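N-terminal acetyltransferase B complex subunit MDM20 (Candida albicans, PDB 5K04) serves as the non-catalytic, helical-repeat subunit of the NatB N-terminal acetyltransferase complex, probably holding the NAT3 subunit in place for acetylation of protein N-termini. Local coordinates at residues N64-L68 with L81-F85; F117-I121 with I480-F484. One frame throughout, in Å; residues are numbered along the deposited sequence.

In the fold
Both contacts are buried helix-to-helix packing without a charged pair across them, but they differ in reach. Contact 1 joins two successive helices, 58-69 and 75-87, near the N-terminal end of the chain, about 35 Å from its centre. Contact 2 lies nearer the middle, about 22 Å from the centre, and brings helix 109-120 against helix 456-485, more than 350 residues later. No helix is common to the two, and the centres of contact 1 and contact 2 are 23 Å apart. Contact 1 packs leucines and a backbone carbonyl against a phenylalanine ring, whereas contact 2 combines isoleucine packing with a T-shaped phenylalanine pair and a carboxylate at its margin.

Contact 1. Residues N64-L68 with L81-F85; sequences NLELL and LSDFF
F85 reaches across to the 64-68 helix and ends against its backbone: CZ lies 3.4 Å from N64 O, which sits in the ring plane at the edge. The same carbonyl accepts the helical hydrogen bond from L68 N, so the ring edge lies against an oxygen already in use. N64 CB touches the ring tip as well, 3.7 Å from F85 CZ. L65 CD2 comes to 3.5 Å from F85 CE1, approaching the ring obliquely. Although L65 starts out away from the partner helix, its CG stands beside the backbone N (chi1 -76°) and the CD2 branch comes back to the ring. L68 CD2 adds a looser contact near F85 CZ.

Beside this ring, L81 supplies two methyls. Its CD2 meets L67 CD1 at 4.0 Å, while CD1 lies 4.3 Å from L68 CA, against the backbone. The side chains of L81 and N64 lie alongside each other, each reaching toward the other's helix, and the N64 side chain runs across that of F84, close to perpendicular.

The axes of segments 64-68 and 81-85 run roughly antiparallel, at 140°, and approach to 10.8 Å; the segments lie on the consecutive helices 58-69 and 75-87. This is a helical hairpin of the kind from which TPR-like superhelices are built, consistent with the TPR clan to which this family belongs.

Helices 42-55 and 91-104 pack against the pair. Helix 42-55 meets N64 through L46 and E49, L67 through E49 and F84 through I50. On helix 91-104, V97 touches both L68 and L81, and E93 touches F85; from the loops, P72 packs on L81 and M90 on F85.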
loop_
_atom_site.group_PDB
_atom_site.type_symbol
_atom_site.label_atom_id
_atom_site.label_comp_id
_atom_site.label_asym_id
_atom_site.label_seq_id
_atom_site.Cartn_x
_atom_site.Cartn_y
_atom_site.Cartn_z
ATOM N N ASN A 64 -13.006 36.702 -10.995
ATOM C CA ASN A 64 -13.121 36.033 -9.698
ATOM C C ASN A 64 -12.529 36.886 -8.582
ATOM O O ASN A 64 -13.052 36.901 -7.463
ATOM C CB ASN A 64 -12.443 34.657 -9.742
ATOM C CG ASN A 64 -13.309 33.593 -10.391
ATOM O OD1 ASN A 64 -14.520 33.761 -10.533
ATOM N ND2 ASN A 64 -12.687 32.481 -10.779
ATOM N N LEU A 65 -11.440 37.606 -8.870
ATOM C CA LEU A 65 -10.937 38.593 -7.920
ATOM C C LEU A 65 -11.993 39.645 -7.625
ATOM O O LEU A 65 -12.145 40.081 -6.477
ATOM C CB LEU A 65 -9.665 39.250 -8.461
ATOM C CG LEU A 65 -8.386 38.411 -8.397
ATOM C CD1 LEU A 65 -7.205 39.175 -8.971
ATOM C CD2 LEU A 65 -8.105 37.988 -6.966
ATOM N N GLU A 66 -12.728 40.067 -8.656
ATOM C CA GLU A 66 -13.834 40.998 -8.471
ATOM C C GLU A 66 -14.881 40.423 -7.522
ATOM O O GLU A 66 -15.387 41.130 -6.644
ATOM C CB GLU A 66 -14.445 41.334 -9.835
ATOM C CG GLU A 66 -15.597 42.320 -9.803
ATOM C CD GLU A 66 -16.005 42.781 -11.195
ATOM O OE1 GLU A 66 -15.568 42.151 -12.185
ATOM O OE2 GLU A 66 -16.754 43.778 -11.300
ATOM N N LEU A 67 -15.199 39.133 -7.670
ATOM C CA LEU A 67 -16.179 38.495 -6.792
ATOM C C LEU A 67 -15.680 38.418 -5.354
ATOM O O LEU A 67 -16.451 38.631 -4.408
ATOM C CB LEU A 67 -16.504 37.092 -7.294
ATOM C CG LEU A 67 -17.240 36.898 -8.612
ATOM C CD1 LEU A 67 -17.218 35.428 -8.919
ATOM C CD2 LEU A 67 -18.671 37.393 -8.506
ATOM N N LEU A 68 -14.400 38.095 -5.174
ATOM C CA LEU A 68 -13.845 37.940 -3.836
ATOM C C LEU A 68 -14.067 39.187 -2.993
ATOM O O LEU A 68 -14.436 39.097 -1.816
ATOM C CB LEU A 68 -12.356 37.606 -3.945
ATOM C CG LEU A 68 -11.499 37.623 -2.687
ATOM C CD1 LEU A 68 -12.139 36.788 -1.581
ATOM C CD2 LEU A 68 -10.117 37.089 -3.018
ATOM N N LEU A 81 -14.995 29.598 -5.355
ATOM C CA LEU A 81 -13.935 30.603 -5.427
ATOM C C LEU A 81 -12.605 30.050 -4.919
ATOM O O LEU A 81 -11.612 30.019 -5.653
ATOM C CB LEU A 81 -14.321 31.850 -4.632
ATOM C CG LEU A 81 -15.270 32.860 -5.260
ATOM C CD1 LEU A 81 -15.483 33.991 -4.286
ATOM C CD2 LEU A 81 -14.710 33.384 -6.567
ATOM N N SER A 82 -12.576 29.595 -3.657
ATOM C CA SER A 82 -11.339 29.061 -3.087
ATOM C C SER A 82 -10.810 27.911 -3.924
ATOM O O SER A 82 -9.594 27.732 -4.052
ATOM C CB SER A 82 -11.558 28.600 -1.645
ATOM O OG SER A 82 -12.438 27.496 -1.596
ATOM N N ASP A 83 -11.710 27.124 -4.510
ATOM C CA ASP A 83 -11.285 26.105 -5.461
ATOM C C ASP A 83 -10.648 26.743 -6.693
ATOM O O ASP A 83 -9.563 26.336 -7.120
ATOM C CB ASP A 83 -12.477 25.231 -5.848
ATOM C CG ASP A 83 -12.076 24.046 -6.683
ATOM O OD1 ASP A 83 -10.874 23.712 -6.701
ATOM O OD2 ASP A 83 -12.963 23.454 -7.330
ATOM N N PHE A 84 -11.293 27.773 -7.255
ATOM C CA PHE A 84 -10.783 28.402 -8.471
ATOM C C PHE A 84 -9.397 29.001 -8.255
ATOM O O PHE A 84 -8.493 28.809 -9.076
ATOM C CB PHE A 84 -11.755 29.477 -8.970
ATOM C CG PHE A 84 -13.009 28.922 -9.599
ATOM C CD1 PHE A 84 -12.966 28.262 -10.818
ATOM C CD2 PHE A 84 -14.239 29.081 -8.981
ATOM C CE1 PHE A 84 -14.129 27.755 -11.388
ATOM C CE2 PHE A 84 -15.400 28.568 -9.534
ATOM C CZ PHE A 84 -15.345 27.912 -10.743
ATOM N N PHE A 85 -9.211 29.740 -7.160
ATOM C CA PHE A 85 -7.922 30.390 -6.932
ATOM C C PHE A 85 -6.828 29.367 -6.670
ATOM O O PHE A 85 -5.696 29.527 -7.142
ATOM C CB PHE A 85 -8.019 31.381 -5.772
ATOM C CG PHE A 85 -8.892 32.567 -6.067
ATOM C CD1 PHE A 85 -8.463 33.566 -6.929
ATOM C CD2 PHE A 85 -10.144 32.681 -5.488
ATOM C CE1 PHE A 85 -9.266 34.657 -7.206
ATOM C CE2 PHE A 85 -10.955 33.767 -5.764
ATOM C CZ PHE A 85 -10.512 34.759 -6.625
#

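Contact 2. Residues F117-I121 with I480-F484; sequences FDNSI and IIQGF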
loop_
_atom_site.group_PDB
_atom_site.type_symbol
_atom_site.label_atom_id
_atom_site.label_comp_id
_atom_site.label_asym_id
_atom_site.label_seq_id
_atom_site.Cartn_x
_atom_site.Cartn_y
_atom_site.Cartn_z
ATOM N N PHE A 117 -12.313 22.921 5.975
ATOM C CA PHE A 117 -11.446 21.821 6.371
ATOM C C PHE A 117 -11.759 20.562 5.571
ATOM O O PHE A 117 -10.852 19.913 5.041
ATOM C CB PHE A 117 -11.600 21.582 7.879
ATOM C CG PHE A 117 -10.909 20.349 8.384
ATOM C CD1 PHE A 117 -9.529 20.210 8.285
ATOM C CD2 PHE A 117 -11.639 19.336 8.980
ATOM C CE1 PHE A 117 -8.896 19.067 8.756
ATOM C CE2 PHE A 117 -11.015 18.196 9.460
ATOM C CZ PHE A 117 -9.638 18.061 9.346
ATOM N N ASP A 118 -13.048 20.215 5.469
ATOM C CA ASP A 118 -13.457 19.023 4.728
ATOM C C ASP A 118 -13.029 19.102 3.272
ATOM O O ASP A 118 -12.628 18.097 2.682
ATOM C CB ASP A 118 -14.967 18.836 4.827
ATOM C CG ASP A 118 -15.404 18.427 6.218
ATOM O OD1 ASP A 118 -14.522 18.239 7.084
ATOM O OD2 ASP A 118 -16.617 18.285 6.449
ATOM N N ASN A 119 -13.100 20.293 2.681
ATOM C CA ASN A 119 -12.669 20.468 1.305
ATOM C C ASN A 119 -11.154 20.526 1.188
ATOM O O ASN A 119 -10.620 20.228 0.120
ATOM C CB ASN A 119 -13.304 21.733 0.718
ATOM C CG ASN A 119 -14.825 21.593 0.522
ATOM O OD1 ASN A 119 -15.606 22.432 0.964
ATOM N ND2 ASN A 119 -15.236 20.525 -0.145
ATOM N N SER A 120 -10.455 20.871 2.272
ATOM C CA SER A 120 -9.011 21.052 2.247
ATOM C C SER A 120 -8.245 19.759 2.452
ATOM O O SER A 120 -7.040 19.738 2.188
ATOM C CB SER A 120 -8.562 22.058 3.324
ATOM O OG SER A 120 -8.955 23.384 2.998
ATOM N N ILE A 121 -8.901 18.696 2.920
ATOM C CA ILE A 121 -8.168 17.511 3.361
ATOM C C ILE A 121 -7.358 16.919 2.210
ATOM O O ILE A 121 -6.159 16.647 2.353
ATOM C CB ILE A 121 -9.135 16.493 3.984
ATOM C CG1 ILE A 121 -9.630 17.058 5.323
ATOM C CG2 ILE A 121 -8.446 15.131 4.161
ATOM C CD1 ILE A 121 -10.531 16.153 6.129
ATOM N N ILE A 480 -10.490 10.362 8.430
ATOM C CA ILE A 480 -9.834 11.568 8.933
ATOM C C ILE A 480 -10.828 12.480 9.645
ATOM O O ILE A 480 -10.520 13.059 10.692
ATOM C CB ILE A 480 -9.125 12.302 7.779
ATOM C CG1 ILE A 480 -7.977 11.444 7.232
ATOM C CG2 ILE A 480 -8.634 13.660 8.252
ATOM C CD1 ILE A 480 -7.326 12.013 5.995
ATOM N N ILE A 481 -12.037 12.609 9.099
ATOM C CA ILE A 481 -13.053 13.469 9.706
ATOM C C ILE A 481 -13.491 12.902 11.047
ATOM O O ILE A 481 -13.591 13.622 12.050
ATOM C CB ILE A 481 -14.249 13.638 8.746
ATOM C CG1 ILE A 481 -13.853 14.491 7.534
ATOM C CG2 ILE A 481 -15.458 14.241 9.456
ATOM C CD1 ILE A 481 -14.986 14.721 6.530
ATOM N N GLN A 482 -13.760 11.600 11.079
ATOM C CA GLN A 482 -14.195 10.945 12.311
ATOM C C GLN A 482 -13.068 10.884 13.330
ATOM O O GLN A 482 -13.304 11.021 14.537
ATOM C CB GLN A 482 -14.696 9.535 11.999
ATOM C CG GLN A 482 -15.974 9.473 11.195
ATOM C CD GLN A 482 -16.301 8.054 10.752
ATOM O OE1 GLN A 482 -15.571 7.106 11.063
ATOM N NE2 GLN A 482 -17.402 7.899 10.017
ATOM N N GLY A 483 -11.842 10.641 12.868
ATOM C CA GLY A 483 -10.717 10.626 13.787
ATOM C C GLY A 483 -10.518 11.964 14.473
ATOM O O GLY A 483 -10.163 12.014 15.647
ATOM N N PHE A 484 -10.724 13.071 13.742
ATOM C CA PHE A 484 -10.708 14.383 14.383
ATOM C C PHE A 484 -11.919 14.578 15.297
ATOM O O PHE A 484 -11.774 15.069 16.420
ATOM C CB PHE A 484 -10.654 15.486 13.325
ATOM C CG PHE A 484 -9.256 15.882 12.903
ATOM C CD1 PHE A 484 -8.538 16.825 13.628
ATOM C CD2 PHE A 484 -8.680 15.340 11.760
ATOM C CE1 PHE A 484 -7.268 17.201 13.234
ATOM C CE2 PHE A 484 -7.407 15.705 11.358
ATOM C CZ PHE A 484 -6.693 16.637 12.102
#
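The backbones come closest at D118 and I481, whose CA atoms are 7.5 Å apart, with the CA atoms of I121 and I480 following at 8.3 Å. This is tertiary packing within an all-helical fold, consistent with the TPR clan of the family: the C-terminal end of helix 109-120 lies against the long helix 456-485, so an early part of the chain is joined directly to a helix within the range matched by the NatB non-catalytic subunit family.

F117 and F484 form a T-shaped pair. The edge of F117 points at the face of F484, with planes at 77° and centroids 5.2 Å apart, and CZ of F117 stands off-centre, equally near CD2 and CE2 of F484. With its CG anti to the backbone N (chi1 172°), F117 extends toward the long helix. F484 meets a second ring edge-to-face, that of W148, whose NE1 also bonds to F484 O; F129 and F133 gather round F117, making an aromatic cluster.

Beside the rings, I121 and I480 lie alongside each other head to tail. CD1 of I121 meets CG2 of I480 at 3.8 Å, and CG2 of I121 meets CD1 of I480 at the same separation. The I121 CD1 methyl also lies over one face of F117, toward the ring's rim, and reaches I481 CG1, 4.0 Å away. Q482, one residue on, packs against I37 of the NAT3 chain.

At the partly exposed margin the side chains of D118 and I481 meet nearly perpendicular, with I481 CD1 3.6 Å from D118 OD1.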